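Local coordinates for protein integral membrane indolylacetylinositol arabinosyltransferase EmbB (Mycolicibacterium smegmatis MC2 155, PDB 7BVC) that probably transfers arabinose units during polymerisation of the arabinan of mycobacterial arabinogalactan, working as a membrane-embedded glycosyltransferase that ethambutol binds, at residues Thr257-Val262 with Ser352-Pro357; Met370-Leu375 with Pro690-Ala695. One frame throughout, in Å; residues are numbered along the deposited sequence.

Contact 1. Residues Thr257-Val262 with Ser352-Pro357. With PNS (4'-phosphopantetheine), chain G.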
loop_
_atom_site.group_PDB
_atom_site.type_symbol
_atom_site.label_atom_id
_atom_site.label_comp_id
_atom_site.label_asym_id
_atom_site.label_seq_id
_atom_site.Cartn_x
_atom_site.Cartn_y
_atom_site.Cartn_z
ATOM N N THR B 257 1.805 37.488 -37.354
ATOM C CA THR B 257 3.006 38.258 -37.052
ATOM C C THR B 257 3.491 38.100 -35.618
ATOM O O THR B 257 4.595 38.560 -35.309
ATOM C CB THR B 257 2.768 39.740 -37.343
ATOM O OG1 THR B 257 1.932 40.302 -36.324
ATOM C CG2 THR B 257 2.109 39.918 -38.699
ATOM N N ARG B 258 2.717 37.473 -34.738
ATOM C CA ARG B 258 3.190 37.193 -33.390
ATOM C C ARG B 258 3.870 35.836 -33.280
ATOM O O ARG B 258 4.383 35.499 -32.208
ATOM C CB ARG B 258 2.038 37.286 -32.385
ATOM C CG ARG B 258 1.203 36.029 -32.240
ATOM C CD ARG B 258 0.048 36.276 -31.287
ATOM N NE ARG B 258 -0.804 35.105 -31.123
ATOM C CZ ARG B 258 -1.942 35.107 -30.436
ATOM N NH1 ARG B 258 -2.360 36.219 -29.849
ATOM N NH2 ARG B 258 -2.660 33.998 -30.336
ATOM N N TRP B 259 3.888 35.053 -34.360
ATOM C CA TRP B 259 4.639 33.805 -34.373
ATOM C C TRP B 259 6.103 34.036 -34.721
ATOM O O TRP B 259 6.986 33.363 -34.183
ATOM C CB TRP B 259 4.023 32.827 -35.371
ATOM C CG TRP B 259 2.862 32.059 -34.845
ATOM C CD1 TRP B 259 1.959 32.470 -33.913
ATOM C CD2 TRP B 259 2.470 30.739 -35.231
ATOM N NE1 TRP B 259 1.027 31.486 -33.691
ATOM C CE2 TRP B 259 1.321 30.411 -34.489
ATOM C CE3 TRP B 259 2.982 29.801 -36.131
ATOM C CZ2 TRP B 259 0.675 29.187 -34.619
ATOM C CZ3 TRP B 259 2.339 28.587 -36.259
ATOM C CH2 TRP B 259 1.199 28.290 -35.507
ATOM N N ARG B 260 6.375 34.983 -35.620
ATOM C CA ARG B 260 7.720 35.201 -36.150
ATOM C C ARG B 260 8.565 35.968 -35.129
ATOM O O ARG B 260 8.869 37.153 -35.273
ATOM C CB ARG B 260 7.650 35.927 -37.484
ATOM C CG ARG B 260 6.644 37.060 -37.517
ATOM C CD ARG B 260 6.464 37.594 -38.925
ATOM N NE ARG B 260 5.809 36.621 -39.793
ATOM C CZ ARG B 260 5.060 36.943 -40.841
ATOM N NH1 ARG B 260 4.869 38.218 -41.153
ATOM N NH2 ARG B 260 4.501 35.993 -41.577
ATOM N N THR B 261 8.949 35.252 -34.076
ATOM C CA THR B 261 9.841 35.792 -33.064
ATOM C C THR B 261 10.686 34.657 -32.506
ATOM O O THR B 261 10.229 33.515 -32.401
ATOM C CB THR B 261 9.071 36.504 -31.943
ATOM O OG1 THR B 261 9.992 37.189 -31.086
ATOM C CG2 THR B 261 8.253 35.517 -31.121
ATOM N N VAL B 262 11.933 34.975 -32.172
ATOM C CA VAL B 262 12.877 34.004 -31.636
ATOM C C VAL B 262 13.468 34.570 -30.353
ATOM O O VAL B 262 13.915 35.721 -30.326
ATOM C CB VAL B 262 13.994 33.669 -32.643
ATOM C CG1 VAL B 262 15.002 32.722 -32.018
ATOM C CG2 VAL B 262 13.404 33.063 -33.903
ATOM N N SER B 352 3.965 28.375 -26.488
ATOM C CA SER B 352 4.709 29.625 -26.529
ATOM C C SER B 352 4.051 30.690 -27.388
ATOM O O SER B 352 4.233 31.882 -27.116
ATOM C CB SER B 352 6.131 29.376 -27.035
ATOM O OG SER B 352 6.133 29.029 -28.407
ATOM N N ARG B 353 3.287 30.315 -28.417
ATOM C CA ARG B 353 2.775 31.314 -29.343
ATOM C C ARG B 353 1.257 31.385 -29.444
ATOM O O ARG B 353 0.752 32.150 -30.273
ATOM C CB ARG B 353 3.369 31.083 -30.738
ATOM C CG ARG B 353 4.757 31.668 -30.890
ATOM C CD ARG B 353 5.624 30.839 -31.815
ATOM N NE ARG B 353 6.998 31.324 -31.833
ATOM C CZ ARG B 353 7.920 30.982 -30.940
ATOM N NH1 ARG B 353 7.614 30.147 -29.958
ATOM N NH2 ARG B 353 9.148 31.472 -31.029
ATOM N N GLU B 354 0.515 30.630 -28.647
ATOM C CA GLU B 354 -0.938 30.743 -28.668
ATOM C C GLU B 354 -1.543 30.899 -27.284
ATOM O O GLU B 354 -2.541 31.606 -27.133
ATOM C CB GLU B 354 -1.552 29.519 -29.364
ATOM C CG GLU B 354 -1.184 29.380 -30.830
ATOM C CD GLU B 354 -1.768 30.487 -31.684
ATOM O OE1 GLU B 354 -2.904 30.920 -31.401
ATOM O OE2 GLU B 354 -1.093 30.925 -32.636
ATOM N N VAL B 355 -0.971 30.254 -26.271
ATOM C CA VAL B 355 -1.577 30.234 -24.945
ATOM C C VAL B 355 -1.065 31.375 -24.076
ATOM O O VAL B 355 -1.832 31.979 -23.323
ATOM C CB VAL B 355 -1.327 28.864 -24.281
ATOM C CG1 VAL B 355 -1.880 28.844 -22.869
ATOM C CG2 VAL B 355 -1.947 27.755 -25.111
ATOM N N LEU B 356 0.220 31.702 -24.168
ATOM C CA LEU B 356 0.779 32.763 -23.339
ATOM C C LEU B 356 0.368 34.150 -23.832
ATOM O O LEU B 356 0.017 35.001 -23.007
ATOM C CB LEU B 356 2.303 32.649 -23.264
ATOM C CG LEU B 356 2.861 31.439 -22.514
ATOM C CD1 LEU B 356 4.332 31.641 -22.210
ATOM C CD2 LEU B 356 2.081 31.180 -21.241
ATOM N N PRO B 357 0.400 34.439 -25.141
ATOM C CA PRO B 357 -0.120 35.738 -25.596
ATOM C C PRO B 357 -1.611 35.907 -25.382
ATOM O O PRO B 357 -2.100 37.041 -25.426
ATOM C CB PRO B 357 0.233 35.756 -27.089
ATOM C CG PRO B 357 1.369 34.826 -27.212
ATOM C CD PRO B 357 1.072 33.729 -26.244
HETATM O O23 PNS G . -2.182 40.977 -38.601
HETATM P P24 PNS G . -1.707 39.561 -38.397
HETATM O O25 PNS G . -1.034 39.072 -39.653
HETATM O O26 PNS G . -0.738 39.524 -37.245
HETATM O O27 PNS G . -2.995 38.602 -38.039
HETATM C C28 PNS G . -4.255 38.983 -38.508
HETATM C C29 PNS G . -4.959 37.758 -39.085
HETATM C C30 PNS G . -5.619 36.968 -37.959
HETATM C C31 PNS G . -6.024 38.239 -40.067
HETATM C C32 PNS G . -3.922 36.880 -39.786
HETATM O O33 PNS G . -2.852 36.662 -38.915
HETATM C C34 PNS G . -4.487 35.513 -40.162
HETATM O O35 PNS G . -5.294 35.396 -41.020
HETATM N N36 PNS G . -4.007 34.334 -39.472
HETATM C C37 PNS G . -4.537 33.036 -39.831
HETATM C C38 PNS G . -3.451 31.980 -39.667
HETATM C C39 PNS G . -3.480 31.157 -38.387
HETATM O O40 PNS G . -4.158 31.503 -37.481
HETATM N N41 PNS G . -2.674 29.957 -38.274
HETATM C C42 PNS G . -1.839 29.531 -39.381
HETATM C C43 PNS G . -1.642 28.022 -39.300
HETATM S S44 PNS G . -1.624 27.527 -37.555
#
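Within the GT-C-type membrane domain of this Emb protein, the loop that leads into helix 264-279 lies against the C-terminal part of helix 342-355, next to bound 4'-phosphopantetheine. The CA atoms of Trp259 and Arg353 are the nearest across the contact, and its tightly packed part is centred on this pair. Trp259 CG stands beside its own backbone N, anti to the carbonyl carbon (chi1 -83°), so that one indole face receives Arg353 CB in a CH-pi contact, 4.0 Å from the centroid of the five-membered ring. In the ring plane, the indole N-H bonds to the buried carboxylate of Glu354, on the anti lone pair of OE2. The other oxygen, OE1, pairs with Arg258 NH2 at 3.3 Å; this salt bridge lies in the guanidinium plane but meets the carboxylate from above. It is the lesser partner of Arg258, whose NH1 forms a stronger salt bridge with an acidic side chain of another protein chain. Pro357 CB completes the packed part, covering one face of the same guanidinium off-centre. One carboxylate thus engages both Arg258 and Trp259, an environment that would probably favour its charged form.

Arg353 bends at chi2 (147°) and brings its guanidinium edge-on to the loop backbone. NE donates to Trp259 O at 3.1 Å, on a lone pair, and that oxygen also accepts from Thr261 N. NH2 reaches Thr261 O at 2.7 Å and has a second partner in Asp266, which forms a salt bridge with it.

The open side lies at exposed Thr261, which meets Arg353 mainly through its carbonyl. At the ligand, Thr257 OG1 and N both bond to phosphate oxygen O26, while Trp259 CH2 lies 3.6 Å from the thiol sulfur S44.

Contact 2. Residues Met370-Leu375 with Pro690-Ala695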
loop_
_atom_site.group_PDB
_atom_site.type_symbol
_atom_site.label_atom_id
_atom_site.label_comp_id
_atom_site.label_asym_id
_atom_site.label_seq_id
_atom_site.Cartn_x
_atom_site.Cartn_y
_atom_site.Cartn_z
ATOM N N MET B 370 8.155 33.225 -19.551
ATOM C CA MET B 370 8.543 32.324 -20.631
ATOM C C MET B 370 9.529 31.274 -20.141
ATOM O O MET B 370 9.408 30.089 -20.479
ATOM C CB MET B 370 9.142 33.120 -21.790
ATOM C CG MET B 370 8.116 33.662 -22.766
ATOM S SD MET B 370 7.475 32.397 -23.879
ATOM C CE MET B 370 8.868 32.178 -24.981
ATOM N N TRP B 371 10.517 31.690 -19.345
ATOM C CA TRP B 371 11.467 30.730 -18.796
ATOM C C TRP B 371 10.764 29.706 -17.917
ATOM O O TRP B 371 11.065 28.509 -17.986
ATOM C CB TRP B 371 12.555 31.456 -18.005
ATOM C CG TRP B 371 13.659 31.984 -18.860
ATOM C CD1 TRP B 371 13.865 33.279 -19.223
ATOM C CD2 TRP B 371 14.711 31.226 -19.466
ATOM N NE1 TRP B 371 14.980 33.378 -20.017
ATOM C CE2 TRP B 371 15.518 32.129 -20.180
ATOM C CE3 TRP B 371 15.048 29.870 -19.474
ATOM C CZ2 TRP B 371 16.639 31.721 -20.894
ATOM C CZ3 TRP B 371 16.161 29.468 -20.182
ATOM C CH2 TRP B 371 16.944 30.390 -20.882
ATOM N N ALA B 372 9.816 30.154 -17.092
ATOM C CA ALA B 372 9.089 29.239 -16.222
ATOM C C ALA B 372 8.279 28.242 -17.036
ATOM O O ALA B 372 8.295 27.038 -16.756
ATOM C CB ALA B 372 8.182 30.025 -15.277
ATOM N N ALA B 373 7.559 28.725 -18.050
ATOM C CA ALA B 373 6.773 27.832 -18.894
ATOM C C ALA B 373 7.659 26.787 -19.559
ATOM O O ALA B 373 7.362 25.586 -19.518
ATOM C CB ALA B 373 6.009 28.639 -19.942
ATOM N N GLY B 374 8.765 27.226 -20.165
ATOM C CA GLY B 374 9.649 26.285 -20.835
ATOM C C GLY B 374 10.237 25.256 -19.890
ATOM O O GLY B 374 10.241 24.056 -20.179
ATOM N N LEU B 375 10.733 25.711 -18.737
ATOM C CA LEU B 375 11.393 24.798 -17.810
ATOM C C LEU B 375 10.403 23.824 -17.185
ATOM O O LEU B 375 10.734 22.651 -16.980
ATOM C CB LEU B 375 12.130 25.592 -16.734
ATOM C CG LEU B 375 13.368 26.338 -17.230
ATOM C CD1 LEU B 375 13.953 27.205 -16.132
ATOM C CD2 LEU B 375 14.407 25.366 -17.758
ATOM N N PRO B 690 11.123 32.911 -8.451
ATOM C CA PRO B 690 11.698 31.736 -7.781
ATOM C C PRO B 690 11.349 30.427 -8.475
ATOM O O PRO B 690 12.091 29.444 -8.375
ATOM C CB PRO B 690 11.085 31.808 -6.378
ATOM C CG PRO B 690 9.772 32.469 -6.589
ATOM C CD PRO B 690 9.933 33.421 -7.748
ATOM N N ILE B 691 10.221 30.405 -9.179
ATOM C CA ILE B 691 9.736 29.207 -9.861
ATOM C C ILE B 691 10.655 28.827 -11.023
ATOM O O ILE B 691 10.964 27.634 -11.179
ATOM C CB ILE B 691 8.286 29.391 -10.338
ATOM C CG1 ILE B 691 7.380 29.742 -9.157
ATOM C CG2 ILE B 691 7.789 28.136 -11.031
ATOM C CD1 ILE B 691 5.915 29.815 -9.515
ATOM N N PRO B 692 11.095 29.767 -11.875
ATOM C CA PRO B 692 12.075 29.379 -12.906
ATOM C C PRO B 692 13.332 28.754 -12.332
ATOM O O PRO B 692 13.847 27.786 -12.899
ATOM C CB PRO B 692 12.371 30.704 -13.618
ATOM C CG PRO B 692 11.154 31.498 -13.435
ATOM C CD PRO B 692 10.648 31.158 -12.070
ATOM N N VAL B 693 13.835 29.271 -11.212
ATOM C CA VAL B 693 15.047 28.718 -10.615
ATOM C C VAL B 693 14.776 27.327 -10.056
ATOM O O VAL B 693 15.559 26.389 -10.266
ATOM C CB VAL B 693 15.590 29.666 -9.533
ATOM C CG1 VAL B 693 16.891 29.131 -8.964
ATOM C CG2 VAL B 693 15.784 31.061 -10.099
ATOM N N ALA B 694 13.663 27.170 -9.336
ATOM C CA ALA B 694 13.323 25.873 -8.765
ATOM C C ALA B 694 13.044 24.822 -9.831
ATOM O O ALA B 694 13.191 23.629 -9.554
ATOM C CB ALA B 694 12.116 26.005 -7.837
ATOM N N ALA B 695 12.646 25.232 -11.034
ATOM C CA ALA B 695 12.442 24.275 -12.116
ATOM C C ALA B 695 13.732 23.972 -12.872
ATOM O O ALA B 695 13.983 22.815 -13.238
ATOM C CB ALA B 695 11.380 24.795 -13.086
#
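Helices 367-381 and 690-712, both overlapping predicted transmembrane spans, run in roughly the same direction here: the axes of their short segments make an angle of 30° and approach to 8.5 Å. The approach is close, with the CA atoms of Ala372 and Pro692 4.5 Å apart, as suits the alanine methyl and compact proline ring that meet there.

Apolar side-chain contacts come first. The ring of Pro692 offers its CG to the methyl of Ala372, with Ala372 CB and Pro692 CG 3.8 Å apart. Further along both helices Leu375 CB meets Ala695 CB, also at 3.8 Å. Trp371 contributes at the margin: its CB is 4.5 Å from Pro692 CB, but its indole leads away to Val265 and Val268 of helix 264-279.

A side chain also touches backbone. Leu375 holds CG anti to its carbonyl carbon (chi1 -70°), and its CD1 lies 3.3 Å from Pro692 O. Helix 586-599 packs on both partners, Thr597 touching Ala372 and Ile691.

No hydrogen bond or charge pair joins the segments, and the main-chain bonds found here run within each helix. The chemistry therefore implies an association through shape and apolar burial, consistent with a membrane setting.

How the contacts relate
Contact 1 is a surface contact, whereas contact 2 is partly buried between helices; their centres are about 18 Å apart, on the same side of the chain's centre. Their chemistry follows these places: the 257-262 and 352-357 pair relies on charges, an indole N-H and loop carbonyls beside a ligand, while the 370-375 and 690-695 pair meets mainly through apolar groups. Helices 342-355 and 367-381 follow one another in the chain, and the two contacts touch where Leu356 CD1 packs 3.6 Å from Met370 SD and also against Ala373. Both also adjoin helix 586-599: Ala594 meets Leu356 from contact 1 and Ala373 from contact 2.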